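PDB 5HZD: 3' terminal uridylyl transferase from Trypanosoma brucei, which adds uridines to the 3'-hydroxyl of guide RNA, ribosomal RNA and some mRNAs and takes part in mitochondrial RNA editing. Local coordinates for residues 17-20 and 21-25; 37-40 and 41-44; 403-407 and 408-412; 471-474 and 475-479; 487-490 and 491-495. All coordinates share one frame; numbering follows the deposited sequence.

Interaction 1. Residues 17-20 and 21-25. With ZN (zinc ion), chain B.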
# COMPACT_ATOMS: atom_id res chain seq x y z
N THR A 17 -26.20 28.77 9.39
CA THR A 17 -26.69 28.05 10.56
C THR A 17 -27.42 26.76 10.20
O THR A 17 -27.87 26.06 11.09
CB THR A 17 -27.59 28.94 11.44
OG1 THR A 17 -28.72 29.40 10.67
CG2 THR A 17 -26.80 30.16 11.92
N THR A 18 -27.52 26.46 8.90
CA THR A 18 -28.07 25.18 8.45
C THR A 18 -27.23 24.55 7.35
O THR A 18 -26.59 25.26 6.55
CB THR A 18 -29.52 25.31 7.92
OG1 THR A 18 -29.53 26.04 6.69
CG2 THR A 18 -30.42 26.01 8.94
N HIS A 19 -27.23 23.22 7.31
CA HIS A 19 -26.53 22.53 6.27
C HIS A 19 -27.11 22.82 4.89
O HIS A 19 -26.37 22.95 3.92
CB HIS A 19 -26.51 21.02 6.54
CG HIS A 19 -25.56 20.27 5.66
ND1 HIS A 19 -25.97 19.31 4.77
CD2 HIS A 19 -24.21 20.36 5.52
CE1 HIS A 19 -24.93 18.83 4.12
NE2 HIS A 19 -23.84 19.44 4.57
N ALA A 20 -28.43 22.90 4.81
CA ALA A 20 -29.12 23.22 3.56
C ALA A 20 -28.59 24.52 2.97
O ALA A 20 -28.34 24.63 1.77
CB ALA A 20 -30.62 23.31 3.79
N ALA A 21 -28.40 25.51 3.83
CA ALA A 21 -27.95 26.82 3.39
C ALA A 21 -26.50 26.74 2.89
O ALA A 21 -26.12 27.42 1.93
CB ALA A 21 -28.06 27.83 4.51
N LEU A 22 -25.70 25.91 3.56
CA LEU A 22 -24.32 25.71 3.14
C LEU A 22 -24.26 25.07 1.75
O LEU A 22 -23.52 25.53 0.88
CB LEU A 22 -23.56 24.83 4.14
CG LEU A 22 -22.10 24.56 3.78
CD1 LEU A 22 -21.28 25.83 3.97
CD2 LEU A 22 -21.53 23.39 4.59
N LEU A 23 -25.07 24.03 1.54
CA LEU A 23 -25.05 23.31 0.27
C LEU A 23 -25.55 24.22 -0.85
O LEU A 23 -24.97 24.25 -1.95
CB LEU A 23 -25.93 22.07 0.33
CG LEU A 23 -25.43 20.84 1.07
CD1 LEU A 23 -26.50 19.76 1.02
CD2 LEU A 23 -24.14 20.32 0.46
N ALA A 24 -26.63 24.94 -0.59
CA ALA A 24 -27.16 25.90 -1.56
C ALA A 24 -26.12 26.96 -1.90
O ALA A 24 -25.99 27.34 -3.06
CB ALA A 24 -28.41 26.55 -1.06
N HIS A 25 -25.37 27.42 -0.90
CA HIS A 25 -24.34 28.41 -1.16
C HIS A 25 -23.27 27.83 -2.09
O HIS A 25 -22.79 28.50 -3.00
CB HIS A 25 -23.69 28.86 0.15
CG HIS A 25 -22.39 29.58 -0.05
ND1 HIS A 25 -22.34 30.93 -0.36
CD2 HIS A 25 -21.12 29.14 -0.02
CE1 HIS A 25 -21.08 31.29 -0.48
NE2 HIS A 25 -20.32 30.22 -0.31
ZN ZN B . -18.22 30.14 -0.41
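The amide N of A21 is gripped by T18 twice: by OG1 at 3.1 Å in a sound bond, and by the carbonyl O of the same threonine in a weak one. This is an N-cap, T18 closing the first turn of helix 19-30 within the atypical C2H2 zinc finger. With chi1 at 69°, OG1 sits between the backbone N and the carbonyl carbon, where it reaches over the end of the helix; it also lies 3.2 Å from CB of A21. T18 O takes a second helical N-H, that of L22. Normal helix bonds then follow from L23 N to H19 O and from A24 N to A20 O. The imidazole of H19 leans forward along the helix to L23. L23 lays its CG over one face of this ring in a CH-pi contact, 4.1 Å from the centroid, while its CD1 comes to 3.6 Å from CE1 of H19. L22 meets the same ring more loosely, CD2 to CD2, and its buried side chain also packs on F16 and V481. NE2 of H19 is hydrogen-bonded to E462. One turn after A21, whose carbonyl receives its N-H, H25 leads its ring away from the cap to join C8, C11 and H30 round the zinc ion, with NE2 2.1 Å from the metal.

Interaction 2. Residues 37-40 and 41-44. With SO4 (sulfate ion), chain E.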
# COMPACT_ATOMS: atom_id res chain seq x y z
N HIS A 37 -21.79 18.76 -10.91
CA HIS A 37 -22.56 18.20 -9.80
C HIS A 37 -24.06 18.19 -10.03
O HIS A 37 -24.70 17.13 -9.99
CB HIS A 37 -22.25 18.89 -8.46
CG HIS A 37 -23.00 18.30 -7.30
ND1 HIS A 37 -24.05 18.95 -6.69
CD2 HIS A 37 -22.87 17.11 -6.68
CE1 HIS A 37 -24.52 18.18 -5.72
NE2 HIS A 37 -23.83 17.05 -5.70
N ALA A 38 -24.65 19.36 -10.23
CA ALA A 38 -26.10 19.46 -10.34
C ALA A 38 -26.64 18.64 -11.51
O ALA A 38 -27.67 17.99 -11.40
CB ALA A 38 -26.52 20.90 -10.47
N ARG A 39 -25.90 18.65 -12.62
CA ARG A 39 -26.27 17.96 -13.85
C ARG A 39 -26.25 16.44 -13.73
O ARG A 39 -27.19 15.75 -14.14
CB ARG A 39 -25.34 18.38 -14.99
CG ARG A 39 -25.71 17.74 -16.32
CD ARG A 39 -24.85 18.28 -17.46
NE ARG A 39 -23.43 18.00 -17.23
CZ ARG A 39 -22.84 16.86 -17.56
NH1 ARG A 39 -23.53 15.89 -18.14
NH2 ARG A 39 -21.56 16.68 -17.30
N LEU A 40 -25.17 15.89 -13.18
CA LEU A 40 -25.10 14.44 -13.03
C LEU A 40 -26.05 13.97 -11.93
O LEU A 40 -26.59 12.86 -12.02
CB LEU A 40 -23.67 13.98 -12.75
CG LEU A 40 -22.69 14.17 -13.90
CD1 LEU A 40 -21.34 13.54 -13.56
CD2 LEU A 40 -23.27 13.58 -15.22
N ARG A 41 -26.22 14.78 -10.89
CA ARG A 41 -27.18 14.45 -9.83
C ARG A 41 -28.56 14.32 -10.41
O ARG A 41 -29.32 13.41 -10.06
CB ARG A 41 -27.17 15.50 -8.71
CG ARG A 41 -28.30 15.41 -7.68
CD ARG A 41 -27.96 16.29 -6.46
NE ARG A 41 -29.05 16.49 -5.51
CZ ARG A 41 -29.19 15.80 -4.38
NH1 ARG A 41 -28.32 14.85 -4.05
NH2 ARG A 41 -30.21 16.06 -3.56
N ARG A 42 -28.92 15.26 -11.29
CA ARG A 42 -30.24 15.22 -11.91
C ARG A 42 -30.42 13.98 -12.78
O ARG A 42 -31.48 13.33 -12.72
CB ARG A 42 -30.50 16.49 -12.74
CG ARG A 42 -31.03 17.67 -11.93
CD ARG A 42 -31.55 18.81 -12.83
NE ARG A 42 -30.47 19.53 -13.50
CZ ARG A 42 -30.01 19.24 -14.72
NH1 ARG A 42 -30.56 18.25 -15.42
NH2 ARG A 42 -29.01 19.95 -15.24
N ILE A 43 -29.41 13.63 -13.57
CA ILE A 43 -29.47 12.42 -14.39
C ILE A 43 -29.66 11.18 -13.52
O ILE A 43 -30.54 10.35 -13.77
CB ILE A 43 -28.27 12.28 -15.34
CG1 ILE A 43 -28.30 13.43 -16.35
CG2 ILE A 43 -28.32 10.94 -16.07
CD1 ILE A 43 -27.04 13.59 -17.16
N ALA A 44 -28.84 11.05 -12.47
CA ALA A 44 -28.94 9.87 -11.62
C ALA A 44 -30.26 9.84 -10.87
O ALA A 44 -30.82 8.77 -10.66
CB ALA A 44 -27.77 9.82 -10.65
S SO4 E . -20.00 13.34 -18.28
O1 SO4 E . -19.44 14.63 -17.86
O2 SO4 E . -19.81 12.34 -17.22
O3 SO4 E . -19.30 12.90 -19.49
O4 SO4 E . -21.42 13.52 -18.55
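Residues 37-40 and 41-44 are successive turns of helix 37-47, joined by four regular bonds: R41 N to H37 O, R42 N to A38 O, I43 N to R39 O and A44 N to L40 O, the last at 2.9 Å. H37 and R41 run side by side, pointing the same way, the imidazole and guanidinium planes 19° apart; CE1 of H37 touches CD of R41 at 4.0 Å. R41 stays extended, which carries NH1 out to the hydroxyl of Y492. R42 does the reverse. Its chain bends at chi3 (-72°) and folds the guanidinium back over R39, with A38 O and CA of R39 over one face and NH2 4.0 Å from CB of R39. The R39 guanidinium stands at 64° to it and turns its edge to a sulfate ion, probably from the crystallisation liquor, NH2 bonding to O1 at 3.0 Å and NH1 to O4 at 3.2 Å. D36 forms a salt bridge with the same NH2. Three residues apart, L40 CD2 meets I43 CD1 at 4.2 Å. The pattern is roughly that of an amphipathic alpha-helix: H37, L40, I43 and, through Y492, R41 meet helix 481-497, while R39 and R42 are exposed.

Interaction 3. Residues 403-407 and 408-412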
# COMPACT_ATOMS: atom_id res chain seq x y z
N PHE A 403 -21.62 2.29 -6.05
CA PHE A 403 -21.88 3.66 -6.50
C PHE A 403 -23.31 4.05 -6.17
O PHE A 403 -23.57 5.19 -5.78
CB PHE A 403 -21.57 3.81 -7.99
CG PHE A 403 -20.11 3.83 -8.28
CD1 PHE A 403 -19.37 4.98 -7.99
CD2 PHE A 403 -19.45 2.72 -8.79
CE1 PHE A 403 -18.00 5.00 -8.26
CE2 PHE A 403 -18.09 2.75 -9.04
CZ PHE A 403 -17.36 3.89 -8.78
N TYR A 404 -24.26 3.12 -6.31
CA TYR A 404 -25.62 3.43 -5.87
C TYR A 404 -25.73 3.71 -4.36
O TYR A 404 -26.39 4.69 -3.95
CB TYR A 404 -26.60 2.33 -6.31
CG TYR A 404 -28.04 2.68 -6.03
CD1 TYR A 404 -28.77 3.44 -6.94
CD2 TYR A 404 -28.65 2.27 -4.85
CE1 TYR A 404 -30.10 3.77 -6.67
CE2 TYR A 404 -29.96 2.60 -4.57
CZ TYR A 404 -30.67 3.33 -5.49
OH TYR A 404 -31.98 3.66 -5.20
N PHE A 405 -25.09 2.87 -3.55
CA PHE A 405 -25.11 3.02 -2.09
C PHE A 405 -24.62 4.40 -1.69
O PHE A 405 -25.27 5.10 -0.89
CB PHE A 405 -24.25 1.92 -1.47
CG PHE A 405 -24.21 1.95 0.03
CD1 PHE A 405 -25.30 1.54 0.78
CD2 PHE A 405 -23.08 2.40 0.70
CE1 PHE A 405 -25.29 1.58 2.20
CE2 PHE A 405 -23.05 2.43 2.12
CZ PHE A 405 -24.14 2.01 2.86
N TYR A 406 -23.49 4.83 -2.26
CA TYR A 406 -22.94 6.10 -1.82
C TYR A 406 -23.59 7.29 -2.48
O TYR A 406 -23.44 8.42 -2.00
CB TYR A 406 -21.42 6.10 -1.94
CG TYR A 406 -20.79 5.25 -0.86
CD1 TYR A 406 -20.96 5.58 0.49
CD2 TYR A 406 -20.06 4.09 -1.18
CE1 TYR A 406 -20.40 4.80 1.50
CE2 TYR A 406 -19.48 3.31 -0.17
CZ TYR A 406 -19.66 3.67 1.16
OH TYR A 406 -19.11 2.91 2.16
N SER A 407 -24.31 7.07 -3.57
CA SER A 407 -25.01 8.18 -4.19
C SER A 407 -26.41 8.41 -3.59
O SER A 407 -26.87 9.55 -3.52
CB SER A 407 -25.12 7.96 -5.72
OG SER A 407 -23.86 7.96 -6.39
N PHE A 408 -27.07 7.35 -3.11
CA PHE A 408 -28.49 7.45 -2.69
C PHE A 408 -28.86 6.88 -1.34
O PHE A 408 -29.88 7.27 -0.76
CB PHE A 408 -29.42 6.84 -3.75
CG PHE A 408 -29.44 7.59 -5.03
CD1 PHE A 408 -30.00 8.85 -5.10
CD2 PHE A 408 -28.86 7.06 -6.18
CE1 PHE A 408 -30.00 9.58 -6.28
CE2 PHE A 408 -28.85 7.77 -7.36
CZ PHE A 408 -29.42 9.03 -7.42
N GLU A 409 -28.09 5.94 -0.82
CA GLU A 409 -28.49 5.24 0.39
C GLU A 409 -27.74 5.72 1.62
O GLU A 409 -28.34 6.04 2.66
CB GLU A 409 -28.22 3.75 0.23
CG GLU A 409 -28.88 3.10 -0.95
CD GLU A 409 -28.67 1.60 -0.90
OE1 GLU A 409 -28.02 1.06 -1.81
OE2 GLU A 409 -29.11 0.99 0.10
N PHE A 410 -26.41 5.80 1.52
CA PHE A 410 -25.61 6.21 2.68
C PHE A 410 -25.91 7.65 3.08
O PHE A 410 -25.96 8.55 2.24
CB PHE A 410 -24.10 6.03 2.40
CG PHE A 410 -23.27 6.39 3.59
CD1 PHE A 410 -23.28 5.57 4.71
CD2 PHE A 410 -22.54 7.56 3.61
CE1 PHE A 410 -22.55 5.91 5.85
CE2 PHE A 410 -21.81 7.93 4.75
CZ PHE A 410 -21.83 7.11 5.88
N ASP A 411 -26.08 7.88 4.39
CA ASP A 411 -26.43 9.21 4.89
C ASP A 411 -25.15 9.98 5.19
O ASP A 411 -24.67 9.98 6.33
CB ASP A 411 -27.31 9.11 6.12
CG ASP A 411 -27.90 10.45 6.52
OD1 ASP A 411 -27.37 11.52 6.10
OD2 ASP A 411 -28.92 10.44 7.25
N TRP A 412 -24.63 10.65 4.18
CA TRP A 412 -23.37 11.40 4.35
C TRP A 412 -23.53 12.55 5.34
O TRP A 412 -22.55 13.01 5.94
CB TRP A 412 -22.89 11.98 3.04
CG TRP A 412 -22.33 10.99 2.03
CD1 TRP A 412 -22.97 10.53 0.91
CD2 TRP A 412 -21.01 10.42 2.00
NE1 TRP A 412 -22.13 9.71 0.18
CE2 TRP A 412 -20.92 9.62 0.83
CE3 TRP A 412 -19.89 10.52 2.84
CZ2 TRP A 412 -19.76 8.93 0.47
CZ3 TRP A 412 -18.74 9.81 2.50
CH2 TRP A 412 -18.68 9.02 1.31
O HOH W 1 -26.00 8.89 -0.41
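F410 wedges in beside Y406 and F405 where helix 385-409 unwinds through a wider, pi-type turn. Its CB fills the hollow between them, sitting over the face of F405, 4.2 Å from the ring centroid, and 3.7 Å from CD1 of Y406. The edge of Y406 in turn points at the face of F410, an offset edge-to-face pair with planes at 66°. W412 completes this aromatic cluster: CZ2 of its indole presses on CD1 of Y406 at 3.6 Å, while CD2 of F410 lies over the centre of the indole. Y404 and F408 meet obliquely, CE1 to CD2 at 3.5 Å, and CB of F408 rests over the rim of the tyrosine ring. OE1 of E409 is at the edge of that ring, and OE2 reaches K350 in a salt bridge. A widened backbone accompanies the packing. F405 O accepts two N-H groups. That of E409 comes from above the carbonyl plane; F410 N, five residues on, makes an almost straight bond of 2.8 Å to F405 O. Round the cluster lie Y345 and M342 of helix 336-349, and A44 and Q45 cover F408. The indole N-H ties the following loop back to the helix: NE1 of W412 bonds to Y406 O at 2.9 Å, in the carbonyl plane and on a lone pair.

Interaction 4. Residues 471-474 and 475-479. With SO4 (sulfate ion), chain C.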
# COMPACT_ATOMS: atom_id res chain seq x y z
N GLU A 471 -8.16 6.69 16.94
CA GLU A 471 -9.40 7.35 17.34
C GLU A 471 -9.36 8.85 17.07
O GLU A 471 -8.31 9.50 17.06
CB GLU A 471 -9.79 7.07 18.79
CG GLU A 471 -11.29 7.24 19.05
CD GLU A 471 -11.65 7.15 20.53
OE1 GLU A 471 -12.76 7.58 20.91
OE2 GLU A 471 -10.81 6.65 21.31
N ASN A 472 -10.55 9.36 16.76
CA ASN A 472 -10.77 10.75 16.46
C ASN A 472 -10.04 11.27 15.25
O ASN A 472 -9.78 12.46 15.17
CB ASN A 472 -10.48 11.64 17.67
CG ASN A 472 -11.27 12.93 17.61
OD1 ASN A 472 -12.37 12.96 17.04
ND2 ASN A 472 -10.71 14.01 18.15
N LEU A 473 -9.78 10.39 14.27
CA LEU A 473 -9.20 10.80 13.00
C LEU A 473 -10.20 10.55 11.89
O LEU A 473 -10.56 9.41 11.62
CB LEU A 473 -7.92 10.02 12.71
CG LEU A 473 -7.24 10.42 11.40
CD1 LEU A 473 -6.71 11.85 11.45
CD2 LEU A 473 -6.12 9.40 11.06
N ASN A 474 -10.65 11.63 11.26
CA ASN A 474 -11.49 11.55 10.08
C ASN A 474 -10.64 11.51 8.83
O ASN A 474 -9.90 12.46 8.54
CB ASN A 474 -12.45 12.76 10.01
CG ASN A 474 -13.40 12.68 8.80
OD1 ASN A 474 -13.56 11.62 8.21
ND2 ASN A 474 -14.01 13.82 8.43
N LEU A 475 -10.76 10.43 8.06
CA LEU A 475 -10.02 10.36 6.80
C LEU A 475 -10.51 11.40 5.80
O LEU A 475 -9.80 11.73 4.84
CB LEU A 475 -10.01 8.93 6.22
CG LEU A 475 -9.49 7.89 7.22
CD1 LEU A 475 -9.49 6.50 6.60
CD2 LEU A 475 -8.06 8.25 7.64
N GLY A 476 -11.69 11.96 6.02
CA GLY A 476 -12.15 13.07 5.21
C GLY A 476 -11.96 14.47 5.81
O GLY A 476 -12.66 15.42 5.41
N ARG A 477 -11.04 14.60 6.77
CA ARG A 477 -10.87 15.84 7.51
C ARG A 477 -10.49 17.07 6.71
O ARG A 477 -10.65 18.19 7.20
CB ARG A 477 -9.85 15.65 8.65
CG ARG A 477 -8.45 15.33 8.15
CD ARG A 477 -7.54 14.82 9.27
NE ARG A 477 -6.23 14.41 8.73
CZ ARG A 477 -6.00 13.27 8.09
NH1 ARG A 477 -7.00 12.40 7.87
NH2 ARG A 477 -4.78 12.99 7.64
N HIS A 478 -9.97 16.89 5.49
CA HIS A 478 -9.65 18.07 4.69
C HIS A 478 -10.69 18.37 3.62
O HIS A 478 -10.50 19.29 2.82
CB HIS A 478 -8.28 17.93 3.99
CG HIS A 478 -7.15 17.60 4.92
ND1 HIS A 478 -6.73 18.45 5.92
CD2 HIS A 478 -6.35 16.51 4.99
CE1 HIS A 478 -5.73 17.89 6.58
NE2 HIS A 478 -5.48 16.71 6.03
N ILE A 479 -11.80 17.61 3.63
CA ILE A 479 -12.82 17.77 2.62
C ILE A 479 -13.95 18.68 3.07
O ILE A 479 -14.87 18.25 3.78
CB ILE A 479 -13.37 16.40 2.16
CG1 ILE A 479 -12.20 15.54 1.67
CG2 ILE A 479 -14.45 16.60 1.09
CD1 ILE A 479 -12.60 14.12 1.26
S SO4 C . -2.94 16.16 8.88
O1 SO4 C . -2.24 15.16 9.68
O2 SO4 C . -2.20 17.42 8.90
O3 SO4 C . -4.28 16.38 9.43
O4 SO4 C . -3.04 15.68 7.50
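N474 holds G476 and R477 in a tight knot, its side chain binding the first and its carbonyl the second. OD1 of N474 takes the N-H of G476 at 2.9 Å, an Asx turn in which the donor stands above the amide plane. CG anti to the backbone N (chi1 -178°) sets the buried amide beside G476 N; OD1 also receives I465 N, and ND2 gives to R460 O and L463 O, which engages every polar atom of this side chain. The main-chain O of N474 accepts twice, from R477 N and from R477 NH1, both at 3.0 Å and from opposite faces of its plane. The first of these closes a type I beta turn, N474 to R477, at the end of the proposed nucleotide recognition motif; a second type I turn, G476 to I479, follows at once. L475 packs on A338 and I341 of helix 336-349, its CD2 meeting that of L473 at 4.1 Å. The outer side is looser. There CD1 of L473 lies over one face of the R477 guanidinium, 3.6 Å from NH1, and the H478 ring flanks the other face near its rim. Beyond them a sulfate ion, probably from the crystallisation liquor, sits at the guanidinium edge: NE bonds to O3 at 2.9 Å and NH2 to O4, while NE2 of the exposed H478 reaches O4 from a second direction at 3.0 Å.

Interaction 5. Residues 487-490 and 491-495. With SO4 (sulfate ion), chain E.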
# COMPACT_ATOMS: atom_id res chain seq x y z
N VAL A 487 -16.52 15.21 -4.88
CA VAL A 487 -16.56 13.78 -4.62
C VAL A 487 -17.91 13.19 -5.01
O VAL A 487 -17.98 12.18 -5.72
CB VAL A 487 -16.26 13.46 -3.14
CG1 VAL A 487 -16.41 11.96 -2.89
CG2 VAL A 487 -14.82 13.90 -2.81
N ARG A 488 -18.99 13.81 -4.54
CA ARG A 488 -20.32 13.33 -4.90
C ARG A 488 -20.50 13.29 -6.41
O ARG A 488 -21.15 12.38 -6.93
CB ARG A 488 -21.42 14.19 -4.28
CG ARG A 488 -21.49 14.12 -2.73
CD ARG A 488 -21.73 12.71 -2.17
NE ARG A 488 -23.04 12.17 -2.56
CZ ARG A 488 -24.20 12.45 -1.96
NH1 ARG A 488 -24.27 13.29 -0.92
NH2 ARG A 488 -25.31 11.87 -2.40
N THR A 489 -19.98 14.29 -7.12
CA THR A 489 -20.05 14.31 -8.59
C THR A 489 -19.49 13.03 -9.18
O THR A 489 -20.12 12.40 -10.05
CB THR A 489 -19.25 15.48 -9.22
OG1 THR A 489 -19.81 16.72 -8.80
CG2 THR A 489 -19.31 15.45 -10.74
N GLU A 490 -18.30 12.66 -8.71
CA GLU A 490 -17.64 11.45 -9.23
C GLU A 490 -18.39 10.17 -8.87
O GLU A 490 -18.38 9.21 -9.67
CB GLU A 490 -16.17 11.39 -8.81
CG GLU A 490 -15.32 12.59 -9.30
CD GLU A 490 -15.42 12.85 -10.81
OE1 GLU A 490 -15.52 11.89 -11.62
OE2 GLU A 490 -15.41 14.06 -11.21
N LEU A 491 -19.05 10.13 -7.72
CA LEU A 491 -19.83 8.92 -7.39
C LEU A 491 -21.02 8.81 -8.34
O LEU A 491 -21.34 7.71 -8.82
CB LEU A 491 -20.27 8.99 -5.93
CG LEU A 491 -19.12 8.78 -4.95
CD1 LEU A 491 -19.52 9.30 -3.58
CD2 LEU A 491 -18.72 7.30 -4.86
N TYR A 492 -21.68 9.93 -8.67
CA TYR A 492 -22.78 9.87 -9.64
C TYR A 492 -22.24 9.44 -10.98
O TYR A 492 -22.89 8.66 -11.68
CB TYR A 492 -23.48 11.23 -9.83
CG TYR A 492 -24.22 11.76 -8.65
CD1 TYR A 492 -25.22 11.01 -8.03
CD2 TYR A 492 -23.95 13.04 -8.17
CE1 TYR A 492 -25.91 11.52 -6.94
CE2 TYR A 492 -24.63 13.55 -7.07
CZ TYR A 492 -25.61 12.79 -6.47
OH TYR A 492 -26.29 13.29 -5.38
N ARG A 493 -21.07 9.96 -11.38
CA ARG A 493 -20.50 9.67 -12.68
C ARG A 493 -20.17 8.17 -12.76
O ARG A 493 -20.44 7.53 -13.79
CB ARG A 493 -19.25 10.51 -12.93
CG ARG A 493 -18.84 10.52 -14.38
CD ARG A 493 -17.49 11.14 -14.67
NE ARG A 493 -17.17 12.34 -13.90
CZ ARG A 493 -17.49 13.59 -14.22
NH1 ARG A 493 -18.20 13.90 -15.32
NH2 ARG A 493 -17.11 14.55 -13.41
N GLY A 494 -19.65 7.61 -11.67
CA GLY A 494 -19.34 6.18 -11.67
C GLY A 494 -20.59 5.33 -11.84
O GLY A 494 -20.58 4.35 -12.59
N LEU A 495 -21.66 5.70 -11.13
CA LEU A 495 -22.93 4.99 -11.19
C LEU A 495 -23.44 4.96 -12.62
O LEU A 495 -23.78 3.90 -13.15
CB LEU A 495 -23.96 5.70 -10.32
CG LEU A 495 -25.35 5.10 -10.27
CD1 LEU A 495 -25.27 3.72 -9.61
CD2 LEU A 495 -26.29 6.00 -9.48
S SO4 E . -20.00 13.34 -18.28
O1 SO4 E . -19.44 14.63 -17.86
O2 SO4 E . -19.81 12.34 -17.22
O3 SO4 E . -19.30 12.90 -19.49
O4 SO4 E . -21.42 13.52 -18.55
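E490 and R493 lie side by side, pointing the same way, and join in a side-on salt bridge with carboxylate and guanidinium planes 28° apart. NE of R493 bonds to OE1 of E490 at 2.9 Å and NH2 to OE2 at 2.8 Å, each oxygen met on its syn side, though well out of the carboxylate plane, and each bond nearly straight. Two bends make this fit: E490 curls at chi2 (-53°) and R493 at chi3, bringing the groups together one turn apart. The two bonds fix how the guanidinium is turned, and its far nitrogen, NH1, bonds to O2 of a sulfate ion, probably from the crystallisation liquor, at 2.9 Å. T489 runs alongside the same arginine, its CG2 3.6 Å from NH2. R488 and Y492 are set differently. Guanidinium and phenol lie at 38°, and although NH2 of R488 comes to 3.4 Å from OH of Y492, the angle is too poor for a hydrogen bond; the hydroxyl's polar partner is R41. V487 and L491 again lie alongside each other, CG1 to CD1 at 4.2 Å. These side chains fan out round helix 481-497: T489, Y492 and R493 meet helix 37-47, L491 and Y492 touch S407 of helix 385-409, and E490 and L491 abut W320 of helix 310-324.

How the interactions relate
Interactions 2, 3 and 5 form one bundle: 37-44 and 403-412 both pack on 487-495, and A44 O touches F408 CZ. Interactions 3 and 5 are buried, yet one is mostly aromatic and the other mixes leucine and valine contacts with a salt bridge. Interaction 2 is partly buried, a surface helix whose R41 and L40 reach interaction 5 and whose R39 shares a sulfate with R493. Interaction 1, a capped helix start at the surface, leads to the zinc site and stands about 7 Å from interactions 2, 3 and 5 at the nearest atoms. Interaction 4 alone lies wholly in loop, its turns held mostly by polar bonds.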